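Local coordinates for protein aspartokinase (Arabidopsis thaliana, PDB 2CDQ) that phosphorylates L-aspartate with ATP in the first step of lysine, threonine, methionine and isoleucine synthesis, and binds lysine and S-adenosylmethionine as allosteric effectors, at residues F182-I187 with V225-R230; R230-L235 with V290-S295; E248-D254 with P305-S311; F277-A281 with M296-R300. All coordinates share one frame. Residues are numbered along the deposited sequence.

Contact 1: residues F182-I187 with V225-R230; sequences FTNGDI and VTTLGR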
loop_
_atom_site.group_PDB
_atom_site.type_symbol
_atom_site.label_atom_id
_atom_site.label_comp_id
_atom_site.label_asym_id
_atom_site.label_seq_id
_atom_site.Cartn_x
_atom_site.Cartn_y
_atom_site.Cartn_z
ATOM N N PHE A 182 -25.270 3.235 -14.452
ATOM C CA PHE A 182 -25.957 1.990 -14.765
ATOM C C PHE A 182 -25.380 0.673 -14.210
ATOM O O PHE A 182 -26.060 -0.052 -13.477
ATOM C CB PHE A 182 -26.311 1.932 -16.255
ATOM C CG PHE A 182 -27.456 2.828 -16.614
ATOM C CD1 PHE A 182 -28.771 2.425 -16.375
ATOM C CD2 PHE A 182 -27.229 4.094 -17.140
ATOM C CE1 PHE A 182 -29.843 3.262 -16.679
ATOM C CE2 PHE A 182 -28.292 4.934 -17.450
ATOM C CZ PHE A 182 -29.600 4.518 -17.216
ATOM N N THR A 183 -24.137 0.363 -14.550
ATOM C CA THR A 183 -23.525 -0.850 -14.037
ATOM C C THR A 183 -23.524 -0.848 -12.495
ATOM O O THR A 183 -23.516 -1.909 -11.866
ATOM C CB THR A 183 -22.114 -1.031 -14.637
ATOM O OG1 THR A 183 -22.230 -1.161 -16.066
ATOM C CG2 THR A 183 -21.413 -2.274 -14.073
ATOM N N ASN A 184 -23.596 0.347 -11.901
ATOM C CA ASN A 184 -23.441 0.519 -10.452
ATOM C C ASN A 184 -24.457 1.470 -9.795
ATOM O O ASN A 184 -24.081 2.428 -9.120
ATOM C CB ASN A 184 -22.000 0.959 -10.138
ATOM C CG ASN A 184 -21.664 0.863 -8.662
ATOM O OD1 ASN A 184 -21.846 -0.180 -8.032
ATOM N ND2 ASN A 184 -21.164 1.956 -8.104
ATOM N N GLY A 185 -25.742 1.190 -9.979
ATOM C CA GLY A 185 -26.805 1.992 -9.374
ATOM C C GLY A 185 -26.810 2.025 -7.854
ATOM O O GLY A 185 -26.919 0.991 -7.195
ATOM N N ASP A 186 -26.705 3.226 -7.298
ATOM C CA ASP A 186 -26.638 3.413 -5.855
ATOM C C ASP A 186 -28.028 3.625 -5.255
ATOM O O ASP A 186 -28.802 4.452 -5.742
ATOM C CB ASP A 186 -25.734 4.609 -5.541
ATOM C CG ASP A 186 -25.198 4.594 -4.117
ATOM O OD1 ASP A 186 -25.423 3.606 -3.385
ATOM O OD2 ASP A 186 -24.540 5.581 -3.728
ATOM N N ILE A 187 -28.342 2.875 -4.200
ATOM C CA ILE A 187 -29.633 3.002 -3.517
ATOM C C ILE A 187 -29.747 4.326 -2.749
ATOM O O ILE A 187 -28.913 4.623 -1.888
ATOM C CB ILE A 187 -29.906 1.813 -2.564
ATOM C CG1 ILE A 187 -30.080 0.518 -3.371
ATOM C CG2 ILE A 187 -31.134 2.093 -1.692
ATOM C CD1 ILE A 187 -30.481 -0.704 -2.557
ATOM N N VAL A 225 -34.524 1.248 -15.912
ATOM C CA VAL A 225 -34.146 0.075 -15.123
ATOM C C VAL A 225 -32.651 0.085 -14.807
ATOM O O VAL A 225 -31.816 0.379 -15.669
ATOM C CB VAL A 225 -34.541 -1.252 -15.825
ATOM C CG1 VAL A 225 -34.292 -2.436 -14.906
ATOM C CG2 VAL A 225 -36.012 -1.221 -16.253
ATOM N N THR A 226 -32.330 -0.242 -13.563
ATOM C CA THR A 226 -30.972 -0.144 -13.060
ATOM C C THR A 226 -30.564 -1.411 -12.301
ATOM O O THR A 226 -31.393 -2.016 -11.626
ATOM C CB THR A 226 -30.856 1.107 -12.155
ATOM O OG1 THR A 226 -30.396 2.214 -12.937
ATOM C CG2 THR A 226 -29.897 0.884 -11.012
ATOM N N THR A 227 -29.297 -1.810 -12.423
ATOM C CA THR A 227 -28.743 -2.888 -11.592
ATOM C C THR A 227 -27.900 -2.325 -10.453
ATOM O O THR A 227 -27.238 -1.304 -10.613
ATOM C CB THR A 227 -27.906 -3.913 -12.391
ATOM O OG1 THR A 227 -26.815 -3.254 -13.040
ATOM C CG2 THR A 227 -28.758 -4.617 -13.417
ATOM N N LEU A 228 -27.919 -3.010 -9.313
ATOM C CA LEU A 228 -27.335 -2.483 -8.075
ATOM C C LEU A 228 -25.818 -2.673 -7.926
ATOM O O LEU A 228 -25.259 -2.386 -6.866
ATOM C CB LEU A 228 -28.076 -3.056 -6.856
ATOM C CG LEU A 228 -29.602 -2.883 -6.828
ATOM C CD1 LEU A 228 -30.221 -3.631 -5.665
ATOM C CD2 LEU A 228 -30.013 -1.418 -6.798
ATOM N N GLY A 229 -25.160 -3.131 -8.993
ATOM C CA GLY A 229 -23.717 -3.377 -8.988
ATOM C C GLY A 229 -23.371 -4.577 -8.130
ATOM O O GLY A 229 -24.222 -5.432 -7.879
ATOM N N ARG A 230 -22.119 -4.648 -7.679
ATOM C CA ARG A 230 -21.715 -5.641 -6.682
ATOM C C ARG A 230 -22.661 -5.515 -5.497
ATOM O O ARG A 230 -23.256 -4.452 -5.270
ATOM C CB ARG A 230 -20.278 -5.392 -6.223
ATOM C CG ARG A 230 -19.242 -5.457 -7.326
ATOM C CD ARG A 230 -17.984 -4.675 -6.951
ATOM N NE ARG A 230 -17.017 -4.549 -8.050
ATOM C CZ ARG A 230 -16.710 -5.504 -8.930
ATOM N NH1 ARG A 230 -17.275 -6.705 -8.862
ATOM N NH2 ARG A 230 -15.816 -5.260 -9.881
#
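A loop without regular structure can be fitted closely to a strand and the turn after it when a bulky side chain and a bare glycine are placed where they are needed, and F182, L228 and G185 do most of that work here. The F182 ring reaches along the start of strand 225-227: CE1 lies 3.6 Å from V225 O, which approaches the ring at its edge, and CD1 is 3.8 Å from T226 OG1. The middle of the loop comes closest. G185 N donates to T227 O at 3.0 Å, and G185 CA rests 3.7 Å from T226 CG2; a CB at this position would collide with that methyl group, so the lack of a side chain lets the two segments approach. In the amino acid kinase fold, strand 225-227 pairs antiparallel with strand 209-219 on the central sheet, and loop 182-187 leads from strand 177-178 to helix 191-205. The strand borders the substrate site: the T227 side chain is about 6 Å from that of E148, a substrate-binding residue. Beyond the strand, G185 O meets L228 CA at 3.6 Å, and L228 CD2 packs against I187 CG1 at 3.9 Å. G229 CA lies 3.2 Å from T183 O, a CA-H...O contact.

Contact 2: residues R230-L235 with V290-S295; sequences RGGSDL and VLHPQS. With LYS (lysine), chain D.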
loop_
_atom_site.group_PDB
_atom_site.type_symbol
_atom_site.label_atom_id
_atom_site.label_comp_id
_atom_site.label_asym_id
_atom_site.label_seq_id
_atom_site.Cartn_x
_atom_site.Cartn_y
_atom_site.Cartn_z
ATOM N N ARG A 230 -22.119 -4.648 -7.679
ATOM C CA ARG A 230 -21.715 -5.641 -6.682
ATOM C C ARG A 230 -22.661 -5.515 -5.497
ATOM O O ARG A 230 -23.256 -4.452 -5.270
ATOM C CB ARG A 230 -20.278 -5.392 -6.223
ATOM C CG ARG A 230 -19.242 -5.457 -7.326
ATOM C CD ARG A 230 -17.984 -4.675 -6.951
ATOM N NE ARG A 230 -17.017 -4.549 -8.050
ATOM C CZ ARG A 230 -16.710 -5.504 -8.930
ATOM N NH1 ARG A 230 -17.275 -6.705 -8.862
ATOM N NH2 ARG A 230 -15.816 -5.260 -9.881
ATOM N N GLY A 231 -22.813 -6.586 -4.736
ATOM C CA GLY A 231 -23.798 -6.569 -3.662
ATOM C C GLY A 231 -25.088 -7.190 -4.149
ATOM O O GLY A 231 -25.741 -7.923 -3.412
ATOM N N GLY A 232 -25.446 -6.883 -5.394
ATOM C CA GLY A 232 -26.489 -7.594 -6.125
ATOM C C GLY A 232 -27.738 -7.900 -5.333
ATOM O O GLY A 232 -28.259 -7.039 -4.618
ATOM N N SER A 233 -28.213 -9.136 -5.452
ATOM C CA SER A 233 -29.443 -9.550 -4.789
ATOM C C SER A 233 -29.328 -9.529 -3.267
ATOM O O SER A 233 -30.328 -9.302 -2.577
ATOM C CB SER A 233 -29.897 -10.921 -5.284
ATOM O OG SER A 233 -30.166 -10.886 -6.672
ATOM N N ASP A 234 -28.119 -9.748 -2.746
ATOM C CA ASP A 234 -27.881 -9.658 -1.302
ATOM C C ASP A 234 -28.307 -8.277 -0.792
ATOM O O ASP A 234 -29.030 -8.171 0.207
ATOM C CB ASP A 234 -26.408 -9.933 -0.944
ATOM C CG ASP A 234 -25.968 -11.378 -1.227
ATOM O OD1 ASP A 234 -26.771 -12.329 -1.072
ATOM O OD2 ASP A 234 -24.786 -11.562 -1.588
ATOM N N LEU A 235 -27.876 -7.228 -1.497
ATOM C CA LEU A 235 -28.235 -5.850 -1.157
ATOM C C LEU A 235 -29.752 -5.634 -1.109
ATOM O O LEU A 235 -30.263 -4.994 -0.184
ATOM C CB LEU A 235 -27.592 -4.862 -2.136
ATOM C CG LEU A 235 -27.807 -3.363 -1.877
ATOM C CD1 LEU A 235 -27.351 -2.963 -0.479
ATOM C CD2 LEU A 235 -27.100 -2.520 -2.938
ATOM N N VAL A 290 -20.784 -14.697 -1.356
ATOM C CA VAL A 290 -21.949 -13.912 -0.942
ATOM C C VAL A 290 -21.577 -12.655 -0.153
ATOM O O VAL A 290 -20.445 -12.508 0.316
ATOM C CB VAL A 290 -22.949 -14.756 -0.091
ATOM C CG1 VAL A 290 -23.680 -15.782 -0.953
ATOM C CG2 VAL A 290 -22.246 -15.420 1.097
ATOM N N LEU A 291 -22.548 -11.756 -0.021
ATOM C CA LEU A 291 -22.454 -10.602 0.862
ATOM C C LEU A 291 -21.213 -9.739 0.624
ATOM O O LEU A 291 -20.314 -9.660 1.470
ATOM C CB LEU A 291 -22.560 -11.041 2.329
ATOM C CG LEU A 291 -23.884 -11.690 2.735
ATOM C CD1 LEU A 291 -23.698 -12.556 3.958
ATOM C CD2 LEU A 291 -24.955 -10.633 2.977
ATOM N N HIS A 292 -21.175 -9.104 -0.544
ATOM C CA HIS A 292 -20.200 -8.062 -0.821
ATOM C C HIS A 292 -20.345 -7.016 0.286
ATOM O O HIS A 292 -21.460 -6.764 0.745
ATOM C CB HIS A 292 -20.460 -7.452 -2.196
ATOM C CG HIS A 292 -19.529 -6.336 -2.551
ATOM N ND1 HIS A 292 -19.691 -5.052 -2.076
ATOM C CD2 HIS A 292 -18.427 -6.309 -3.336
ATOM C CE1 HIS A 292 -18.729 -4.282 -2.551
ATOM N NE2 HIS A 292 -17.949 -5.019 -3.320
ATOM N N PRO A 293 -19.223 -6.415 0.734
ATOM C CA PRO A 293 -19.259 -5.467 1.852
ATOM C C PRO A 293 -20.341 -4.398 1.736
ATOM O O PRO A 293 -20.958 -4.038 2.737
ATOM C CB PRO A 293 -17.875 -4.829 1.797
ATOM C CG PRO A 293 -17.025 -5.894 1.267
ATOM C CD PRO A 293 -17.850 -6.601 0.238
ATOM N N GLN A 294 -20.568 -3.923 0.517
ATOM C CA GLN A 294 -21.531 -2.866 0.241
ATOM C C GLN A 294 -22.971 -3.315 0.480
ATOM O O GLN A 294 -23.864 -2.486 0.661
ATOM C CB GLN A 294 -21.366 -2.403 -1.201
ATOM C CG GLN A 294 -22.008 -1.079 -1.541
ATOM C CD GLN A 294 -21.838 -0.746 -3.007
ATOM O OE1 GLN A 294 -21.090 0.169 -3.358
ATOM N NE2 GLN A 294 -22.508 -1.505 -3.879
ATOM N N SER A 295 -23.192 -4.624 0.480
ATOM C CA SER A 295 -24.529 -5.170 0.671
ATOM C C SER A 295 -24.920 -5.280 2.146
ATOM O O SER A 295 -26.099 -5.414 2.464
ATOM C CB SER A 295 -24.661 -6.528 -0.022
ATOM O OG SER A 295 -23.873 -7.506 0.628
HETATM N N LYS D . -28.979 -12.428 -10.642
HETATM C CA LYS D . -27.560 -12.852 -10.825
HETATM C C LYS D . -27.301 -14.257 -10.250
HETATM O O LYS D . -27.970 -15.217 -10.640
HETATM C CB LYS D . -26.609 -11.802 -10.234
HETATM C CG LYS D . -27.011 -11.286 -8.852
HETATM C CD LYS D . -25.898 -10.469 -8.220
HETATM C CE LYS D . -24.725 -11.344 -7.797
HETATM N NZ LYS D . -23.633 -10.531 -7.198
HETATM O OXT LYS D . -26.439 -14.495 -9.397
HETATM O O HOH W 1 -23.243 -9.471 -2.209
#
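The lysine pocket in the kinase domain is bordered by segment 230-235, a glycine-containing loop running into helix 232-244, which here meets the loop and helix start 290-295. At the pocket, G232 CA lies 3.6 Å from the ligand's CD, where a side chain would clash. Toward segment 290-295, D234 OD2 accepts from L291 N at 2.7 Å, while D234 OD1 forms a salt bridge with K32, an ATP-binding residue by similarity. One water knits the segments together, donating to D234 OD2 (2.7 Å) and G231 O (3.2 Å) and accepting from H292 N (2.7 Å). H292 is the N-cap of helix 293-302, its ND1 receiving Q294 N at 3.0 Å, and its ring carries R230 CB over one face, 3.7 Å from the centroid. Its NE2 is hydrogen-bonded to L352 O of the second subunit. With its carboxylate shared among the L291 amide, a water and K32, D234 has its buried charge well compensated and so links loop 290-295, through K32, to what is probably the nucleotide site.

Contact 3: residues E248-D254 with P305-S311; sequences EIQVWKD and PVRVKNS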
loop_
_atom_site.group_PDB
_atom_site.type_symbol
_atom_site.label_atom_id
_atom_site.label_comp_id
_atom_site.label_asym_id
_atom_site.label_seq_id
_atom_site.Cartn_x
_atom_site.Cartn_y
_atom_site.Cartn_z
ATOM N N GLU A 248 -34.351 -10.622 11.228
ATOM C CA GLU A 248 -33.103 -11.003 10.545
ATOM C C GLU A 248 -33.221 -11.071 9.018
ATOM O O GLU A 248 -34.316 -11.211 8.469
ATOM C CB GLU A 248 -32.529 -12.322 11.099
ATOM C CG GLU A 248 -33.285 -13.587 10.711
ATOM C CD GLU A 248 -32.549 -14.867 11.100
ATOM O OE1 GLU A 248 -31.644 -14.827 11.960
ATOM O OE2 GLU A 248 -32.886 -15.928 10.538
ATOM N N ILE A 249 -32.074 -10.961 8.350
ATOM C CA ILE A 249 -31.971 -11.165 6.906
ATOM C C ILE A 249 -31.228 -12.475 6.663
ATOM O O ILE A 249 -30.134 -12.675 7.184
ATOM C CB ILE A 249 -31.248 -9.986 6.207
ATOM C CG1 ILE A 249 -32.001 -8.676 6.464
ATOM C CG2 ILE A 249 -31.122 -10.231 4.703
ATOM C CD1 ILE A 249 -31.103 -7.467 6.637
ATOM N N GLN A 250 -31.845 -13.366 5.891
ATOM C CA GLN A 250 -31.293 -14.693 5.630
ATOM C C GLN A 250 -30.750 -14.795 4.217
ATOM O O GLN A 250 -31.425 -14.424 3.262
ATOM C CB GLN A 250 -32.366 -15.763 5.828
ATOM C CG GLN A 250 -32.756 -16.022 7.278
ATOM C CD GLN A 250 -33.794 -17.130 7.428
ATOM O OE1 GLN A 250 -34.155 -17.809 6.456
ATOM N NE2 GLN A 250 -34.278 -17.316 8.656
ATOM N N VAL A 251 -29.529 -15.298 4.089
ATOM C CA VAL A 251 -28.925 -15.550 2.780
ATOM C C VAL A 251 -28.708 -17.054 2.639
ATOM O O VAL A 251 -28.032 -17.673 3.462
ATOM C CB VAL A 251 -27.602 -14.755 2.600
ATOM C CG1 VAL A 251 -26.774 -15.291 1.443
ATOM C CG2 VAL A 251 -27.895 -13.277 2.397
ATOM N N TRP A 252 -29.296 -17.639 1.600
ATOM C CA TRP A 252 -29.249 -19.089 1.416
ATOM C C TRP A 252 -28.121 -19.589 0.501
ATOM O O TRP A 252 -27.829 -18.996 -0.542
ATOM C CB TRP A 252 -30.616 -19.608 0.966
ATOM C CG TRP A 252 -31.647 -19.528 2.064
ATOM C CD1 TRP A 252 -32.426 -18.450 2.385
ATOM C CD2 TRP A 252 -31.995 -20.562 2.993
ATOM N NE1 TRP A 252 -33.235 -18.751 3.454
ATOM C CE2 TRP A 252 -32.990 -20.040 3.846
ATOM C CE3 TRP A 252 -31.561 -21.878 3.186
ATOM C CZ2 TRP A 252 -33.557 -20.791 4.877
ATOM C CZ3 TRP A 252 -32.128 -22.622 4.212
ATOM C CH2 TRP A 252 -33.114 -22.077 5.044
ATOM N N LYS A 253 -27.487 -20.680 0.933
ATOM C CA LYS A 253 -26.404 -21.341 0.204
ATOM C C LYS A 253 -26.575 -22.866 0.248
ATOM O O LYS A 253 -27.506 -23.369 0.879
ATOM C CB LYS A 253 -25.043 -20.950 0.793
ATOM C CG LYS A 253 -24.563 -19.545 0.437
ATOM C CD LYS A 253 -23.050 -19.430 0.559
ATOM C CE LYS A 253 -22.344 -20.003 -0.670
ATOM N NZ LYS A 253 -20.867 -20.101 -0.480
ATOM N N ASP A 254 -25.672 -23.594 -0.412
ATOM C CA ASP A 254 -25.727 -25.061 -0.453
ATOM C C ASP A 254 -24.819 -25.763 0.567
ATOM O O ASP A 254 -24.750 -26.997 0.603
ATOM C CB ASP A 254 -25.422 -25.562 -1.864
ATOM C CG ASP A 254 -26.533 -25.244 -2.845
ATOM O OD1 ASP A 254 -27.714 -25.220 -2.432
ATOM O OD2 ASP A 254 -26.226 -25.022 -4.035
ATOM N N PRO A 305 -29.238 -8.557 12.286
ATOM C CA PRO A 305 -28.309 -9.662 12.023
ATOM C C PRO A 305 -28.566 -10.319 10.668
ATOM O O PRO A 305 -29.720 -10.432 10.245
ATOM C CB PRO A 305 -28.600 -10.653 13.160
ATOM C CG PRO A 305 -29.957 -10.281 13.673
ATOM C CD PRO A 305 -30.061 -8.801 13.486
ATOM N N VAL A 306 -27.492 -10.717 9.989
ATOM C CA VAL A 306 -27.595 -11.459 8.729
ATOM C C VAL A 306 -27.245 -12.922 8.995
ATOM O O VAL A 306 -26.279 -13.213 9.704
ATOM C CB VAL A 306 -26.708 -10.835 7.613
ATOM C CG1 VAL A 306 -26.582 -11.763 6.414
ATOM C CG2 VAL A 306 -27.282 -9.495 7.171
ATOM N N ARG A 307 -28.055 -13.831 8.457
ATOM C CA ARG A 307 -27.830 -15.266 8.631
ATOM C C ARG A 307 -27.575 -15.973 7.302
ATOM O O ARG A 307 -28.307 -15.771 6.327
ATOM C CB ARG A 307 -29.011 -15.921 9.353
ATOM C CG ARG A 307 -28.738 -17.354 9.802
ATOM C CD ARG A 307 -29.942 -17.948 10.506
ATOM N NE ARG A 307 -30.255 -17.235 11.741
ATOM C CZ ARG A 307 -29.750 -17.543 12.930
ATOM N NH1 ARG A 307 -28.902 -18.561 13.060
ATOM N NH2 ARG A 307 -30.092 -16.828 13.993
ATOM N N VAL A 308 -26.538 -16.804 7.274
ATOM C CA VAL A 308 -26.232 -17.591 6.089
ATOM C C VAL A 308 -26.597 -19.045 6.367
ATOM O O VAL A 308 -26.022 -19.680 7.258
ATOM C CB VAL A 308 -24.760 -17.437 5.651
ATOM C CG1 VAL A 308 -24.516 -18.159 4.347
ATOM C CG2 VAL A 308 -24.407 -15.968 5.496
ATOM N N LYS A 309 -27.566 -19.555 5.603
ATOM C CA LYS A 309 -28.161 -20.871 5.844
ATOM C C LYS A 309 -27.932 -21.873 4.715
ATOM O O LYS A 309 -27.675 -21.499 3.564
ATOM C CB LYS A 309 -29.663 -20.744 6.109
ATOM C CG LYS A 309 -30.011 -19.951 7.353
ATOM C CD LYS A 309 -31.437 -20.192 7.803
ATOM C CE LYS A 309 -31.535 -21.405 8.715
ATOM N NZ LYS A 309 -32.890 -21.517 9.326
ATOM N N ASN A 310 -28.046 -23.151 5.065
ATOM C CA ASN A 310 -27.885 -24.249 4.123
ATOM C C ASN A 310 -29.243 -24.802 3.693
ATOM O O ASN A 310 -30.006 -25.296 4.521
ATOM C CB ASN A 310 -27.043 -25.356 4.768
ATOM C CG ASN A 310 -26.640 -26.438 3.785
ATOM O OD1 ASN A 310 -26.835 -26.306 2.579
ATOM N ND2 ASN A 310 -26.066 -27.517 4.302
ATOM N N SER A 311 -29.545 -24.717 2.400
ATOM C CA SER A 311 -30.828 -25.204 1.898
ATOM C C SER A 311 -30.962 -26.715 2.071
ATOM O O SER A 311 -32.072 -27.236 2.150
ATOM C CB SER A 311 -31.102 -24.758 0.451
ATOM O OG SER A 311 -29.931 -24.754 -0.347
#
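Two parallel neighbours in the open α/β sheet of the amino acid kinase fold, strands 248-253 and 306-310 lie 4.5 Å apart with a 28° angle between them. Backbone bonds fix the register, among them V251 N to R307 O at 2.6 Å. On one face V306 CG2 lies against I249 CB at 4.1 Å, and V251 is set between V306 and V308, with V251 CG2 to V306 CG1 and V251 CB to V308 CG2 both 4.5 Å; I249 and V251 also pack this surface against helix 232-244. The opposite face is built from larger shapes. The broad W252 ring lies over K309, whose CB sits 3.6 Å from the centroid of the six-membered ring, almost on its normal, while F33 stacks on the same indole. At the start of the strands, the end of E248 comes toward R307, and E248 OE1 forms a salt bridge with R307 NE at 2.8 Å. Where the strands end, K253 O accepts from both S311 N at 2.9 Å and S311 OG at 3.0 Å.

Contact 4: residues F277-A281 with M296-R300; sequences FDEAA and MRPAR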
loop_
_atom_site.group_PDB
_atom_site.type_symbol
_atom_site.label_atom_id
_atom_site.label_comp_id
_atom_site.label_asym_id
_atom_site.label_seq_id
_atom_site.Cartn_x
_atom_site.Cartn_y
_atom_site.Cartn_z
ATOM N N PHE A 277 -19.778 -8.315 11.549
ATOM C CA PHE A 277 -19.946 -7.533 10.318
ATOM C C PHE A 277 -18.616 -7.070 9.715
ATOM O O PHE A 277 -18.493 -6.959 8.491
ATOM C CB PHE A 277 -20.857 -6.328 10.548
ATOM C CG PHE A 277 -22.319 -6.640 10.439
ATOM C CD1 PHE A 277 -23.125 -6.638 11.570
ATOM C CD2 PHE A 277 -22.894 -6.927 9.204
ATOM C CE1 PHE A 277 -24.487 -6.922 11.477
ATOM C CE2 PHE A 277 -24.252 -7.214 9.096
ATOM C CZ PHE A 277 -25.052 -7.212 10.236
ATOM N N ASP A 278 -17.637 -6.792 10.582
ATOM C CA ASP A 278 -16.279 -6.436 10.160
ATOM C C ASP A 278 -15.538 -7.641 9.612
ATOM O O ASP A 278 -14.837 -7.544 8.609
ATOM C CB ASP A 278 -15.476 -5.826 11.316
ATOM C CG ASP A 278 -15.826 -4.364 11.569
ATOM O OD1 ASP A 278 -15.772 -3.936 12.745
ATOM O OD2 ASP A 278 -16.160 -3.643 10.597
ATOM N N GLU A 279 -15.691 -8.777 10.281
ATOM C CA GLU A 279 -15.071 -10.004 9.828
ATOM C C GLU A 279 -15.663 -10.374 8.478
ATOM O O GLU A 279 -14.924 -10.662 7.533
ATOM C CB GLU A 279 -15.280 -11.126 10.843
ATOM C CG GLU A 279 -14.540 -10.915 12.151
ATOM C CD GLU A 279 -14.645 -12.108 13.078
ATOM O OE1 GLU A 279 -15.752 -12.344 13.626
ATOM O OE2 GLU A 279 -13.613 -12.804 13.256
ATOM N N ALA A 280 -16.990 -10.324 8.386
ATOM C CA ALA A 280 -17.698 -10.650 7.149
ATOM C C ALA A 280 -17.234 -9.790 5.974
ATOM O O ALA A 280 -17.078 -10.290 4.861
ATOM C CB ALA A 280 -19.202 -10.529 7.344
ATOM N N ALA A 281 -16.993 -8.506 6.235
ATOM C CA ALA A 281 -16.567 -7.558 5.205
ATOM C C ALA A 281 -15.203 -7.917 4.606
ATOM O O ALA A 281 -14.871 -7.492 3.491
ATOM C CB ALA A 281 -16.546 -6.146 5.770
ATOM N N MET A 296 -23.939 -5.226 3.040
ATOM C CA MET A 296 -24.218 -5.376 4.464
ATOM C C MET A 296 -24.511 -4.053 5.172
ATOM O O MET A 296 -25.001 -4.039 6.306
ATOM C CB MET A 296 -23.077 -6.109 5.159
ATOM C CG MET A 296 -23.126 -7.613 4.996
ATOM S SD MET A 296 -21.684 -8.395 5.747
ATOM C CE MET A 296 -20.362 -7.865 4.653
ATOM N N ARG A 297 -24.224 -2.947 4.492
ATOM C CA ARG A 297 -24.432 -1.616 5.059
ATOM C C ARG A 297 -25.859 -1.344 5.563
ATOM O O ARG A 297 -26.011 -0.884 6.696
ATOM C CB ARG A 297 -23.958 -0.529 4.089
ATOM C CG ARG A 297 -22.463 -0.258 4.194
ATOM C CD ARG A 297 -21.915 0.435 2.959
ATOM N NE ARG A 297 -22.271 1.854 2.893
ATOM C CZ ARG A 297 -23.143 2.374 2.028
ATOM N NH1 ARG A 297 -23.762 1.596 1.137
ATOM N NH2 ARG A 297 -23.394 3.681 2.051
ATOM N N PRO A 298 -26.902 -1.641 4.749
ATOM C CA PRO A 298 -28.269 -1.439 5.255
ATOM C C PRO A 298 -28.585 -2.263 6.505
ATOM O O PRO A 298 -29.390 -1.831 7.327
ATOM C CB PRO A 298 -29.154 -1.899 4.093
ATOM C CG PRO A 298 -28.295 -1.792 2.903
ATOM C CD PRO A 298 -26.919 -2.140 3.362
ATOM N N ALA A 299 -27.956 -3.428 6.646
ATOM C CA ALA A 299 -28.157 -4.273 7.824
ATOM C C ALA A 299 -27.356 -3.748 9.007
ATOM O O ALA A 299 -27.797 -3.852 10.155
ATOM C CB ALA A 299 -27.788 -5.716 7.529
ATOM N N ARG A 300 -26.180 -3.189 8.719
ATOM C CA ARG A 300 -25.331 -2.594 9.751
ATOM C C ARG A 300 -26.039 -1.406 10.396
ATOM O O ARG A 300 -26.220 -1.379 11.617
ATOM C CB ARG A 300 -23.972 -2.166 9.180
ATOM C CG ARG A 300 -22.990 -3.307 8.902
ATOM C CD ARG A 300 -21.609 -2.774 8.496
ATOM N NE ARG A 300 -20.790 -2.393 9.651
ATOM C CZ ARG A 300 -19.593 -2.903 9.938
ATOM N NH1 ARG A 300 -19.038 -3.816 9.148
ATOM N NH2 ARG A 300 -18.938 -2.488 11.013
#
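Side chains can bridge two helices whose backbones stand well apart, and the short segments 277-281 and 296-300 illustrate it: they run almost antiparallel, at 175°, with axes 11.5 Å from each other. The polar link is a salt bridge. R300 reaches across with its guanidinium, donating to D278 OD2 from NH2 at 3.0 Å and from NH1 at 3.2 Å, so that one carboxylate oxygen accepts twice. R300 NH1 also comes within 3.3 Å of F277 O, but the angle is poor, and that carbonyl is already served by A281 N at 3.1 Å within its own helix. In the other helix M296 O accepts R300 N at 2.8 Å and, weakly, A299 N at 3.0 Å; P298 has no amide hydrogen to give, and the helix is kinked there. Apart from this salt bridge the contact is largely apolar. The F277 ring takes R300 CG over one face, 4.0 Å from its centroid, and M296 SD at its edge, a Met-aromatic contact with F277 CD2 to M296 SD at 3.9 Å. M296 SD also touches A280 CB at 3.6 Å, and F277 CZ meets A299 CB at 4.1 Å. F277 and A280 rest on I321 of strand 319-322, while P298 and A299 of helix 293-302 pack against helix 232-244.

In the fold
The four contacts show how chemistry follows position within one kinase domain. Contact 2 is the most buried, its centre about 5 Å from that of the chain, and it combines a buried water with a carboxylate salt-bridged to K32, beside the ligand pocket. Contacts 1, 3 and 4 lie farther out, their centres 13 to 14 Å from that of the chain, and are partly buried. Contact 3 relies on regular backbone bonds, contact 1 has a single backbone bond, and contact 4 has none across its helices. Contacts 2 and 4 both use helix 293-302, contacts 1 and 2 share R230, and L291 of contact 2 packs on V306 and V308 of contact 3. A299 joins contact 4 to V306 and I249.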